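Protein (atp-binding domain of protein MJ0577) (Methanocaldococcus jannaschii, PDB 1MJH) binds ATP together with a manganese ion as a homodimer of the universal stress protein A family, its cellular role being less certain. Local coordinates at residues 123-128 / 153-158; 7-12 / 35-40; 14-19 / 131-136. One frame throughout, in Å; residues are numbered along the deposited sequence.

Contact 1 of 3, residues 123-128 / 153-158; sequences IIIMGS and PVLVVK. With ATP (adenosine-5'-triphosphate), chain F.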
loop_
_atom_site.group_PDB
_atom_site.type_symbol
_atom_site.label_atom_id
_atom_site.label_comp_id
_atom_site.label_asym_id
_atom_site.label_seq_id
_atom_site.Cartn_x
_atom_site.Cartn_y
_atom_site.Cartn_z
ATOM N N ILE B 123 5.841 7.483 3.364
ATOM C CA ILE B 123 5.021 6.507 2.612
ATOM C C ILE B 123 5.588 6.458 1.203
ATOM O O ILE B 123 6.162 7.463 0.738
ATOM C CB ILE B 123 3.555 6.946 2.619
ATOM C CG1 ILE B 123 2.711 5.913 1.843
ATOM C CG2 ILE B 123 3.340 8.347 2.017
ATOM C CD1 ILE B 123 1.207 6.176 2.046
ATOM N N ILE B 124 5.485 5.318 0.557
ATOM C CA ILE B 124 5.820 5.171 -0.847
ATOM C C ILE B 124 4.493 4.942 -1.588
ATOM O O ILE B 124 3.751 4.061 -1.141
ATOM C CB ILE B 124 6.695 3.923 -1.074
ATOM C CG1 ILE B 124 7.985 4.080 -0.172
ATOM C CG2 ILE B 124 7.130 3.950 -2.522
ATOM C CD1 ILE B 124 8.891 2.895 -0.332
ATOM N N ILE B 125 4.185 5.722 -2.614
ATOM C CA ILE B 125 2.905 5.511 -3.366
ATOM C C ILE B 125 3.307 5.056 -4.789
ATOM O O ILE B 125 4.011 5.778 -5.496
ATOM C CB ILE B 125 2.116 6.820 -3.389
ATOM C CG1 ILE B 125 1.632 7.191 -1.973
ATOM C CG2 ILE B 125 0.868 6.608 -4.288
ATOM C CD1 ILE B 125 0.817 8.487 -1.911
ATOM N N MET B 126 2.900 3.861 -5.219
ATOM C CA MET B 126 3.424 3.312 -6.505
ATOM C C MET B 126 2.347 2.482 -7.180
ATOM O O MET B 126 1.395 2.073 -6.505
ATOM C CB MET B 126 4.776 2.540 -6.293
ATOM C CG MET B 126 4.582 1.220 -5.470
ATOM S SD MET B 126 6.207 0.534 -4.761
ATOM C CE MET B 126 7.062 0.372 -6.344
ATOM N N GLY B 127 2.573 2.165 -8.477
ATOM C CA GLY B 127 1.574 1.295 -9.126
ATOM C C GLY B 127 1.828 -0.163 -8.784
ATOM O O GLY B 127 2.907 -0.568 -8.344
ATOM N N SER B 128 0.779 -0.999 -9.025
ATOM C CA SER B 128 0.950 -2.445 -8.896
ATOM C C SER B 128 1.730 -3.036 -10.075
ATOM O O SER B 128 2.348 -4.109 -9.965
ATOM C CB SER B 128 -0.405 -3.141 -8.831
ATOM O OG SER B 128 -1.128 -2.906 -10.045
ATOM N N PRO B 153 5.671 2.287 4.768
ATOM C CA PRO B 153 4.314 1.963 4.301
ATOM C C PRO B 153 4.280 2.122 2.779
ATOM O O PRO B 153 4.911 3.069 2.250
ATOM C CB PRO B 153 3.412 3.008 4.970
ATOM C CG PRO B 153 4.231 3.578 6.122
ATOM C CD PRO B 153 5.630 3.455 5.642
ATOM N N VAL B 154 3.659 1.148 2.102
ATOM C CA VAL B 154 3.548 1.238 0.632
ATOM C C VAL B 154 2.074 1.211 0.198
ATOM O O VAL B 154 1.358 0.252 0.520
ATOM C CB VAL B 154 4.233 0.024 -0.004
ATOM C CG1 VAL B 154 4.142 0.127 -1.556
ATOM C CG2 VAL B 154 5.741 -0.026 0.309
ATOM N N LEU B 155 1.678 2.292 -0.453
ATOM C CA LEU B 155 0.313 2.328 -1.072
ATOM C C LEU B 155 0.462 1.746 -2.466
ATOM O O LEU B 155 1.088 2.370 -3.307
ATOM C CB LEU B 155 -0.249 3.747 -1.060
ATOM C CG LEU B 155 -1.606 3.901 -1.829
ATOM C CD1 LEU B 155 -2.651 2.966 -1.243
ATOM C CD2 LEU B 155 -2.110 5.364 -1.697
ATOM N N VAL B 156 -0.159 0.605 -2.751
ATOM C CA VAL B 156 -0.119 -0.047 -4.034
ATOM C C VAL B 156 -1.408 0.277 -4.802
ATOM O O VAL B 156 -2.487 -0.055 -4.347
ATOM C CB VAL B 156 -0.055 -1.581 -3.887
ATOM C CG1 VAL B 156 0.027 -2.183 -5.294
ATOM C CG2 VAL B 156 1.139 -2.057 -3.028
ATOM N N VAL B 157 -1.266 1.028 -5.898
ATOM C CA VAL B 157 -2.417 1.450 -6.683
ATOM C C VAL B 157 -2.558 0.473 -7.861
ATOM O O VAL B 157 -1.587 0.321 -8.615
ATOM C CB VAL B 157 -2.176 2.859 -7.224
ATOM C CG1 VAL B 157 -3.360 3.349 -8.086
ATOM C CG2 VAL B 157 -2.052 3.878 -6.067
ATOM N N LYS B 158 -3.725 -0.130 -8.008
ATOM C CA LYS B 158 -3.788 -1.222 -9.015
ATOM C C LYS B 158 -3.956 -0.706 -10.432
ATOM O O LYS B 158 -4.455 0.382 -10.719
ATOM C CB LYS B 158 -5.010 -2.146 -8.741
ATOM C CG LYS B 158 -5.011 -2.714 -7.307
ATOM C CD LYS B 158 -3.830 -3.576 -7.008
ATOM C CE LYS B 158 -3.422 -4.688 -7.985
ATOM N NZ LYS B 158 -4.504 -5.772 -8.040
HETATM P PG ATP F . 8.112 -6.182 -14.349
HETATM O O1G ATP F . 8.319 -7.075 -13.176
HETATM O O2G ATP F . 9.052 -5.112 -14.285
HETATM O O3G ATP F . 8.185 -6.894 -15.634
HETATM P PB ATP F . 5.797 -4.351 -14.417
HETATM O O1B ATP F . 4.451 -4.640 -14.926
HETATM O O2B ATP F . 6.520 -3.466 -15.336
HETATM O O3B ATP F . 6.568 -5.697 -14.151
HETATM P PA ATP F . 6.676 -2.880 -11.977
HETATM O O1A ATP F . 6.836 -3.694 -10.798
HETATM O O2A ATP F . 7.849 -2.483 -12.677
HETATM O O3A ATP F . 5.647 -3.676 -12.980
HETATM O "O5'" ATP F . 5.863 -1.538 -11.820
HETATM C "C5'" ATP F . 5.270 -1.275 -10.522
HETATM C "C4'" ATP F . 5.534 0.168 -10.135
HETATM O "O4'" ATP F . 6.978 0.276 -9.811
HETATM C "C3'" ATP F . 5.333 1.228 -11.206
HETATM O "O3'" ATP F . 3.959 1.610 -11.365
HETATM C "C2'" ATP F . 6.230 2.361 -10.648
HETATM O "O2'" ATP F . 5.525 3.036 -9.587
HETATM C "C1'" ATP F . 7.435 1.545 -10.110
HETATM N N9 ATP F . 8.551 1.471 -11.044
HETATM C C8 ATP F . 8.871 0.495 -11.922
HETATM N N7 ATP F . 10.004 0.702 -12.565
HETATM C C5 ATP F . 10.413 1.874 -12.133
HETATM C C6 ATP F . 11.543 2.604 -12.463
HETATM N N6 ATP F . 12.409 2.157 -13.373
HETATM N N1 ATP F . 11.704 3.771 -11.846
HETATM C C2 ATP F . 10.817 4.214 -10.896
HETATM N N3 ATP F . 9.701 3.574 -10.506
HETATM C C4 ATP F . 9.583 2.426 -11.211
#
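The beta-alpha-beta unit at the edge of this chain's parallel sheet pairs strand 123-127 with strand 154-157, Ile124 lying beside Val154 and Gly127 beside Val157. Five backbone bonds join them, from Ile124 N to Pro153 O (2.9 Å) through to Ser128 N to Val157 O (2.7 Å), the last less straight (142° at the hydrogen) with its donor tilted from the carbonyl plane. On the face of Ile125 and Leu155 the two side chains run side by side, Ile125 CG1 4.0 Å from Leu155 CB. On the other face Met126 SD rests 3.8 Å from Val154 CG1, and a bend at chi3 (-58°) turns Met126 CE to the ribose, 3.5 Å from ATP O4'. Gly127 N donates to ATP O2' at 3.3 Å and more weakly to O3'. At the far end Lys158 CE presses on Ser128 CB at 3.5 Å, a tight pair, and Lys158 NZ bonds to Ser150 O and Ile147 O of the second subunit. Helix 141-149 packs on the Met126 face and helix 16-27 on the Ile125 face, strand 7-11 flanks 123-127, and 154-157 pairs antiparallel with a strand of the second subunit.

Contact 2 of 3, residues 7-12 / 35-40; sequences KILYPT and EVILLH. With ATP (adenosine-5'-triphosphate), chain F.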
loop_
_atom_site.group_PDB
_atom_site.type_symbol
_atom_site.label_atom_id
_atom_site.label_comp_id
_atom_site.label_asym_id
_atom_site.label_seq_id
_atom_site.Cartn_x
_atom_site.Cartn_y
_atom_site.Cartn_z
ATOM N N LYS B 7 6.008 13.590 3.878
ATOM C CA LYS B 7 6.913 13.396 2.755
ATOM C C LYS B 7 6.626 12.078 2.060
ATOM O O LYS B 7 6.531 11.007 2.695
ATOM C CB LYS B 7 8.369 13.433 3.277
ATOM C CG LYS B 7 9.386 13.447 2.137
ATOM C CD LYS B 7 10.803 13.324 2.723
ATOM C CE LYS B 7 11.107 14.571 3.562
ATOM N NZ LYS B 7 12.606 14.702 3.636
ATOM N N ILE B 8 6.303 12.146 0.768
ATOM C CA ILE B 8 5.952 10.962 -0.029
ATOM C C ILE B 8 7.031 10.617 -1.052
ATOM O O ILE B 8 7.561 11.525 -1.740
ATOM C CB ILE B 8 4.664 11.336 -0.837
ATOM C CG1 ILE B 8 3.522 11.605 0.109
ATOM C CG2 ILE B 8 4.289 10.234 -1.832
ATOM C CD1 ILE B 8 2.383 12.443 -0.514
ATOM N N LEU B 9 7.294 9.325 -1.226
ATOM C CA LEU B 9 8.174 8.890 -2.323
ATOM C C LEU B 9 7.255 8.425 -3.452
ATOM O O LEU B 9 6.415 7.551 -3.189
ATOM C CB LEU B 9 9.134 7.739 -2.004
ATOM C CG LEU B 9 9.979 7.146 -3.142
ATOM C CD1 LEU B 9 10.903 8.233 -3.749
ATOM C CD2 LEU B 9 10.857 5.977 -2.701
ATOM N N TYR B 10 7.401 8.968 -4.672
ATOM C CA TYR B 10 6.569 8.551 -5.780
ATOM C C TYR B 10 7.511 8.138 -6.903
ATOM O O TYR B 10 8.104 8.990 -7.600
ATOM C CB TYR B 10 5.647 9.701 -6.275
ATOM C CG TYR B 10 4.997 9.438 -7.605
ATOM C CD1 TYR B 10 4.318 8.231 -7.828
ATOM C CD2 TYR B 10 5.044 10.365 -8.640
ATOM C CE1 TYR B 10 3.708 7.978 -9.043
ATOM C CE2 TYR B 10 4.433 10.108 -9.860
ATOM C CZ TYR B 10 3.781 8.925 -10.049
ATOM O OH TYR B 10 3.168 8.628 -11.265
ATOM N N PRO B 11 7.808 6.860 -6.988
ATOM C CA PRO B 11 8.683 6.331 -8.025
ATOM C C PRO B 11 7.833 6.040 -9.267
ATOM O O PRO B 11 6.811 5.371 -9.167
ATOM C CB PRO B 11 9.191 5.025 -7.424
ATOM C CG PRO B 11 8.135 4.557 -6.454
ATOM C CD PRO B 11 7.320 5.772 -6.094
ATOM N N THR B 12 8.256 6.600 -10.398
ATOM C CA THR B 12 7.472 6.381 -11.615
ATOM C C THR B 12 8.319 5.844 -12.748
ATOM O O THR B 12 9.486 6.240 -12.889
ATOM C CB THR B 12 6.811 7.725 -12.064
ATOM O OG1 THR B 12 6.137 7.426 -13.292
ATOM C CG2 THR B 12 7.830 8.812 -12.353
ATOM N N GLU B 35 5.630 17.288 0.884
ATOM C CA GLU B 35 6.712 17.200 -0.093
ATOM C C GLU B 35 6.661 15.883 -0.863
ATOM O O GLU B 35 6.294 14.901 -0.239
ATOM C CB GLU B 35 8.014 17.253 0.709
ATOM C CG GLU B 35 9.260 17.256 -0.150
ATOM C CD GLU B 35 10.417 17.900 0.630
ATOM O OE1 GLU B 35 10.438 17.832 1.862
ATOM O OE2 GLU B 35 11.286 18.480 -0.046
ATOM N N VAL B 36 6.969 15.936 -2.142
ATOM C CA VAL B 36 7.062 14.686 -2.910
ATOM C C VAL B 36 8.484 14.485 -3.380
ATOM O O VAL B 36 9.101 15.386 -4.005
ATOM C CB VAL B 36 6.100 14.641 -4.121
ATOM C CG1 VAL B 36 6.321 13.353 -4.925
ATOM C CG2 VAL B 36 4.679 14.722 -3.611
ATOM N N ILE B 37 9.061 13.296 -3.192
ATOM C CA ILE B 37 10.285 12.863 -3.799
ATOM C C ILE B 37 9.909 12.163 -5.121
ATOM O O ILE B 37 9.272 11.124 -5.026
ATOM C CB ILE B 37 11.129 11.900 -2.940
ATOM C CG1 ILE B 37 11.328 12.422 -1.534
ATOM C CG2 ILE B 37 12.478 11.634 -3.629
ATOM C CD1 ILE B 37 11.777 13.878 -1.391
ATOM N N LEU B 38 10.190 12.825 -6.264
ATOM C CA LEU B 38 9.754 12.210 -7.532
ATOM C C LEU B 38 10.910 11.504 -8.154
ATOM O O LEU B 38 11.982 12.111 -8.414
ATOM C CB LEU B 38 9.236 13.397 -8.410
ATOM C CG LEU B 38 9.041 13.002 -9.881
ATOM C CD1 LEU B 38 7.789 12.097 -10.001
ATOM C CD2 LEU B 38 8.758 14.250 -10.737
ATOM N N LEU B 39 10.788 10.184 -8.274
ATOM C CA LEU B 39 11.947 9.383 -8.662
ATOM C C LEU B 39 11.782 8.533 -9.896
ATOM O O LEU B 39 10.789 7.828 -9.969
ATOM C CB LEU B 39 12.237 8.456 -7.431
ATOM C CG LEU B 39 13.293 7.397 -7.699
ATOM C CD1 LEU B 39 14.682 7.998 -7.974
ATOM C CD2 LEU B 39 13.411 6.498 -6.440
ATOM N N HIS B 40 12.716 8.592 -10.851
ATOM C CA HIS B 40 12.772 7.651 -11.951
ATOM C C HIS B 40 14.131 6.957 -11.975
ATOM O O HIS B 40 15.157 7.654 -11.775
ATOM C CB HIS B 40 12.485 8.330 -13.330
ATOM C CG HIS B 40 12.580 7.311 -14.427
ATOM N ND1 HIS B 40 13.528 7.222 -15.406
ATOM C CD2 HIS B 40 11.784 6.282 -14.695
ATOM C CE1 HIS B 40 13.280 6.182 -16.207
ATOM N NE2 HIS B 40 12.182 5.562 -15.780
HETATM P PG ATP F . 8.112 -6.182 -14.349
HETATM O O1G ATP F . 8.319 -7.075 -13.176
HETATM O O2G ATP F . 9.052 -5.112 -14.285
HETATM O O3G ATP F . 8.185 -6.894 -15.634
HETATM P PB ATP F . 5.797 -4.351 -14.417
HETATM O O1B ATP F . 4.451 -4.640 -14.926
HETATM O O2B ATP F . 6.520 -3.466 -15.336
HETATM O O3B ATP F . 6.568 -5.697 -14.151
HETATM P PA ATP F . 6.676 -2.880 -11.977
HETATM O O1A ATP F . 6.836 -3.694 -10.798
HETATM O O2A ATP F . 7.849 -2.483 -12.677
HETATM O O3A ATP F . 5.647 -3.676 -12.980
HETATM O "O5'" ATP F . 5.863 -1.538 -11.820
HETATM C "C5'" ATP F . 5.270 -1.275 -10.522
HETATM C "C4'" ATP F . 5.534 0.168 -10.135
HETATM O "O4'" ATP F . 6.978 0.276 -9.811
HETATM C "C3'" ATP F . 5.333 1.228 -11.206
HETATM O "O3'" ATP F . 3.959 1.610 -11.365
HETATM C "C2'" ATP F . 6.230 2.361 -10.648
HETATM O "O2'" ATP F . 5.525 3.036 -9.587
HETATM C "C1'" ATP F . 7.435 1.545 -10.110
HETATM N N9 ATP F . 8.551 1.471 -11.044
HETATM C C8 ATP F . 8.871 0.495 -11.922
HETATM N N7 ATP F . 10.004 0.702 -12.565
HETATM C C5 ATP F . 10.413 1.874 -12.133
HETATM C C6 ATP F . 11.543 2.604 -12.463
HETATM N N6 ATP F . 12.409 2.157 -13.373
HETATM N N1 ATP F . 11.704 3.771 -11.846
HETATM C C2 ATP F . 10.817 4.214 -10.896
HETATM N N3 ATP F . 9.701 3.574 -10.506
HETATM C C4 ATP F . 9.583 2.426 -11.211
HETATM O O HOH W 1 13.270 17.420 2.669
#
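Tyr10 and Leu38 lie side by side on one face of the parallel pair formed by strands 7-11 and 35-43. Tyr10 CB is 4.0 Å from Val36 CG1; CG is anti to the backbone N (chi1 167°), beside the carbonyl carbon, and the ring built on it lies alongside Leu38. Further out, Tyr10 CD2 meets Leu38 CD1 at 3.5 Å and CE2 touches the same methyl, which approaches the ring obliquely. At the tip, Tyr10 OH is hydrogen-bonded to Ala18 O, so the phenol ties the strand to helix 16-27.

Five backbone hydrogen bonds join the strands, the first from Ile8 N to Glu35 O and the last from Thr12 N to Leu39 O; all are close to straight, Tyr10 N to Ile37 O reaching 174° at the hydrogen. On the opposite face Leu9 CD1 sits 3.7 Å from Ile37 CG2 and also against Leu39 CB. The same face carries Lys7 and Glu35 at the start of the strands. Their charged ends stay 4.2 Å apart, Lys7 NZ to Glu35 OE1, and one water joins them, accepting from the ammonium group and donating to the carboxylate; Lys7 NZ also bonds to Glu119 O.

The C-terminal ends of the strands meet the nucleotide, as expected of a parallel alpha/beta fold. ATP O2' donates to Pro11 O at 2.7 Å, and Pro11 CB lies 3.4 Å from ATP N3 of the adenine. Helix 16-27, the crossover between the strands, packs on the Tyr10 face, and helix 108-118 packs on the Leu9 face; strand 123-127 flanks 7-11, and strand 98-106 flanks 35-43.

Contact 3 of 3, residues 14-19 / 131-136; sequences FSETAE and KTNLKE. With ATP (adenosine-5'-triphosphate), chain F.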
loop_
_atom_site.group_PDB
_atom_site.type_symbol
_atom_site.label_atom_id
_atom_site.label_comp_id
_atom_site.label_asym_id
_atom_site.label_seq_id
_atom_site.Cartn_x
_atom_site.Cartn_y
_atom_site.Cartn_z
ATOM N N PHE B 14 6.815 5.965 -15.754
ATOM C CA PHE B 14 6.019 6.604 -16.820
ATOM C C PHE B 14 5.007 5.658 -17.432
ATOM O O PHE B 14 4.482 5.942 -18.543
ATOM C CB PHE B 14 6.865 7.305 -17.906
ATOM C CG PHE B 14 8.033 8.054 -17.286
ATOM C CD1 PHE B 14 7.806 9.066 -16.382
ATOM C CD2 PHE B 14 9.336 7.688 -17.570
ATOM C CE1 PHE B 14 8.839 9.762 -15.760
ATOM C CE2 PHE B 14 10.396 8.352 -16.959
ATOM C CZ PHE B 14 10.118 9.384 -16.071
ATOM N N SER B 15 4.605 4.620 -16.694
ATOM C CA SER B 15 3.618 3.666 -17.231
ATOM C C SER B 15 2.189 4.118 -16.962
ATOM O O SER B 15 1.954 5.043 -16.192
ATOM C CB SER B 15 3.787 2.290 -16.578
ATOM O OG SER B 15 3.528 2.406 -15.166
ATOM N N GLU B 16 1.218 3.529 -17.683
ATOM C CA GLU B 16 -0.173 3.879 -17.402
ATOM C C GLU B 16 -0.522 3.667 -15.936
ATOM O O GLU B 16 -1.289 4.432 -15.351
ATOM C CB GLU B 16 -1.037 2.988 -18.280
ATOM C CG GLU B 16 -2.504 2.821 -18.010
ATOM C CD GLU B 16 -3.011 1.730 -18.975
ATOM O OE1 GLU B 16 -3.224 2.216 -20.120
ATOM O OE2 GLU B 16 -3.123 0.537 -18.592
ATOM N N THR B 17 -0.070 2.526 -15.362
ATOM C CA THR B 17 -0.430 2.300 -13.947
ATOM C C THR B 17 0.257 3.316 -13.029
ATOM O O THR B 17 -0.382 3.807 -12.100
ATOM C CB THR B 17 -0.006 0.867 -13.524
ATOM O OG1 THR B 17 -0.673 -0.077 -14.414
ATOM C CG2 THR B 17 -0.602 0.557 -12.166
ATOM N N ALA B 18 1.497 3.677 -13.286
ATOM C CA ALA B 18 2.140 4.721 -12.457
ATOM C C ALA B 18 1.334 6.017 -12.564
ATOM O O ALA B 18 1.303 6.857 -11.656
ATOM C CB ALA B 18 3.608 4.914 -12.881
ATOM N N GLU B 19 0.763 6.345 -13.753
ATOM C CA GLU B 19 -0.072 7.563 -13.858
ATOM C C GLU B 19 -1.325 7.486 -13.026
ATOM O O GLU B 19 -1.743 8.505 -12.478
ATOM C CB GLU B 19 -0.422 7.806 -15.343
ATOM C CG GLU B 19 0.796 8.460 -16.016
ATOM C CD GLU B 19 0.798 9.968 -15.724
ATOM O OE1 GLU B 19 -0.228 10.699 -15.834
ATOM O OE2 GLU B 19 1.918 10.427 -15.372
ATOM N N LYS B 131 5.674 -0.835 -16.940
ATOM C CA LYS B 131 5.735 -0.878 -18.429
ATOM C C LYS B 131 5.535 -2.279 -18.982
ATOM O O LYS B 131 5.062 -2.360 -20.126
ATOM C CB LYS B 131 7.085 -0.308 -18.862
ATOM C CG LYS B 131 7.334 1.184 -18.680
ATOM C CD LYS B 131 6.434 1.962 -19.663
ATOM C CE LYS B 131 6.906 3.394 -19.788
ATOM N NZ LYS B 131 6.264 4.039 -20.978
ATOM N N THR B 132 5.800 -3.388 -18.272
ATOM C CA THR B 132 5.499 -4.701 -18.829
ATOM C C THR B 132 4.019 -4.989 -18.825
ATOM O O THR B 132 3.369 -5.281 -19.848
ATOM C CB THR B 132 6.253 -5.781 -18.010
ATOM O OG1 THR B 132 7.639 -5.369 -17.951
ATOM C CG2 THR B 132 6.168 -7.184 -18.575
ATOM N N ASN B 133 3.409 -4.842 -17.625
ATOM C CA ASN B 133 1.988 -5.097 -17.442
ATOM C C ASN B 133 1.434 -6.270 -18.249
ATOM O O ASN B 133 0.521 -6.109 -19.064
ATOM C CB ASN B 133 1.178 -3.794 -17.602
ATOM C CG ASN B 133 -0.237 -3.984 -17.092
ATOM O OD1 ASN B 133 -0.557 -4.904 -16.326
ATOM N ND2 ASN B 133 -1.133 -3.075 -17.507
ATOM N N LEU B 134 1.964 -7.453 -17.928
ATOM C CA LEU B 134 1.419 -8.702 -18.537
ATOM C C LEU B 134 0.215 -9.139 -17.735
ATOM O O LEU B 134 0.170 -9.214 -16.507
ATOM C CB LEU B 134 2.552 -9.714 -18.469
ATOM C CG LEU B 134 2.391 -10.994 -19.286
ATOM C CD1 LEU B 134 2.257 -10.611 -20.762
ATOM C CD2 LEU B 134 3.612 -11.889 -19.074
ATOM N N LYS B 135 -0.902 -9.436 -18.448
ATOM C CA LYS B 135 -2.137 -9.801 -17.779
ATOM C C LYS B 135 -2.013 -10.920 -16.775
ATOM O O LYS B 135 -2.603 -10.826 -15.682
ATOM C CB LYS B 135 -3.173 -10.227 -18.855
ATOM C CG LYS B 135 -4.535 -10.604 -18.262
ATOM C CD LYS B 135 -5.247 -9.392 -17.684
ATOM C CE LYS B 135 -6.283 -9.723 -16.627
ATOM N NZ LYS B 135 -7.684 -9.611 -17.123
ATOM N N GLU B 136 -1.184 -11.954 -17.060
ATOM C CA GLU B 136 -1.095 -13.072 -16.143
ATOM C C GLU B 136 -0.311 -12.717 -14.882
ATOM O O GLU B 136 -0.408 -13.484 -13.943
ATOM C CB GLU B 136 -0.446 -14.319 -16.792
ATOM C CG GLU B 136 0.984 -14.021 -17.236
ATOM C CD GLU B 136 1.631 -15.147 -18.020
ATOM O OE1 GLU B 136 1.678 -16.259 -17.461
ATOM O OE2 GLU B 136 2.087 -14.898 -19.158
HETATM P PG ATP F . 8.112 -6.182 -14.349
HETATM O O1G ATP F . 8.319 -7.075 -13.176
HETATM O O2G ATP F . 9.052 -5.112 -14.285
HETATM O O3G ATP F . 8.185 -6.894 -15.634
HETATM P PB ATP F . 5.797 -4.351 -14.417
HETATM O O1B ATP F . 4.451 -4.640 -14.926
HETATM O O2B ATP F . 6.520 -3.466 -15.336
HETATM O O3B ATP F . 6.568 -5.697 -14.151
HETATM P PA ATP F . 6.676 -2.880 -11.977
HETATM O O1A ATP F . 6.836 -3.694 -10.798
HETATM O O2A ATP F . 7.849 -2.483 -12.677
HETATM O O3A ATP F . 5.647 -3.676 -12.980
HETATM O "O5'" ATP F . 5.863 -1.538 -11.820
HETATM C "C5'" ATP F . 5.270 -1.275 -10.522
HETATM C "C4'" ATP F . 5.534 0.168 -10.135
HETATM O "O4'" ATP F . 6.978 0.276 -9.811
HETATM C "C3'" ATP F . 5.333 1.228 -11.206
HETATM O "O3'" ATP F . 3.959 1.610 -11.365
HETATM C "C2'" ATP F . 6.230 2.361 -10.648
HETATM O "O2'" ATP F . 5.525 3.036 -9.587
HETATM C "C1'" ATP F . 7.435 1.545 -10.110
HETATM N N9 ATP F . 8.551 1.471 -11.044
HETATM C C8 ATP F . 8.871 0.495 -11.922
HETATM N N7 ATP F . 10.004 0.702 -12.565
HETATM C C5 ATP F . 10.413 1.874 -12.133
HETATM C C6 ATP F . 11.543 2.604 -12.463
HETATM N N6 ATP F . 12.409 2.157 -13.373
HETATM N N1 ATP F . 11.704 3.771 -11.846
HETATM C C2 ATP F . 10.817 4.214 -10.896
HETATM N N3 ATP F . 9.701 3.574 -10.506
HETATM C C4 ATP F . 9.583 2.426 -11.211
HETATM O O HOH W 2 5.574 6.780 -21.082
HETATM O O HOH W 3 -0.383 -0.552 -18.779
#
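Ser15 and Lys131 form the close part of this contact, where the start of helix 16-27 meets the nucleotide-binding loop after strand 123-127. Ser15 CB lies 3.7 Å from Lys131 N and also touches Lys131 CD. The lysine chain bends at chi2 (-69°) and then runs past Ser15 to Phe14, its CE 3.7 Å from Phe14 O. Ser15 is the N-cap of the helix: its OG lies between the backbone N and the carbonyl carbon (chi1 63°), where it accepts from Ala18 N at 3.0 Å. OG is also hydrogen-bonded to Asp13 OD1, so two bonds grip it. Asp13 serves both segments, since its other carboxylate oxygen takes a weak bond from Lys131 N.

The outer side is looser and relies on water. One water donates to Phe14 O and accepts from Lys131 NZ, bridging the two. A second accepts from Asn133 ND2 and donates, weakly, to Glu16 OE2; Thr17 OG1 comes no nearer to Asn133 ND2 than 4.3 Å. The other end of the asparagine amide, OD1, is held by Arg159.

Between the two segments the polar links are water-mediated, whereas Thr132 and Asn133 bond directly to ATP. Thr132 N donates to ATP O2B and Asn133 N to ATP O1B, while Thr132 OG1 donates to ATP O3G at 2.8 Å. The loop thus brings backbone N-H groups and a hydroxyl to the beta and gamma phosphates, which would offset part of their negative charge, while the helix start meets it by the Ser15-Lys131 packing, two waters and the weak Asp13 bond.

From the N terminus, strand 7-11 enters contact 2, which closes first: the chain passes through helix 16-27 and returns as strand 35-43. Contact 3 opens inside that loop, at 14-19, and closes only at 131-136, so contacts 2 and 3 cross. Contact 1 opens at 123-128, before contact 3 has closed, and ends at 153-158, crossing contact 3 in turn; contacts 1 and 2 follow in series. Strands 7-11 and 123-127 are neighbours, bonded through Leu9 to Ile123 and Ile125, and make the two pairs one sheet. Contact 3 ties the first helix to the phosphate-binding loop, and all three contacts touch the same ATP.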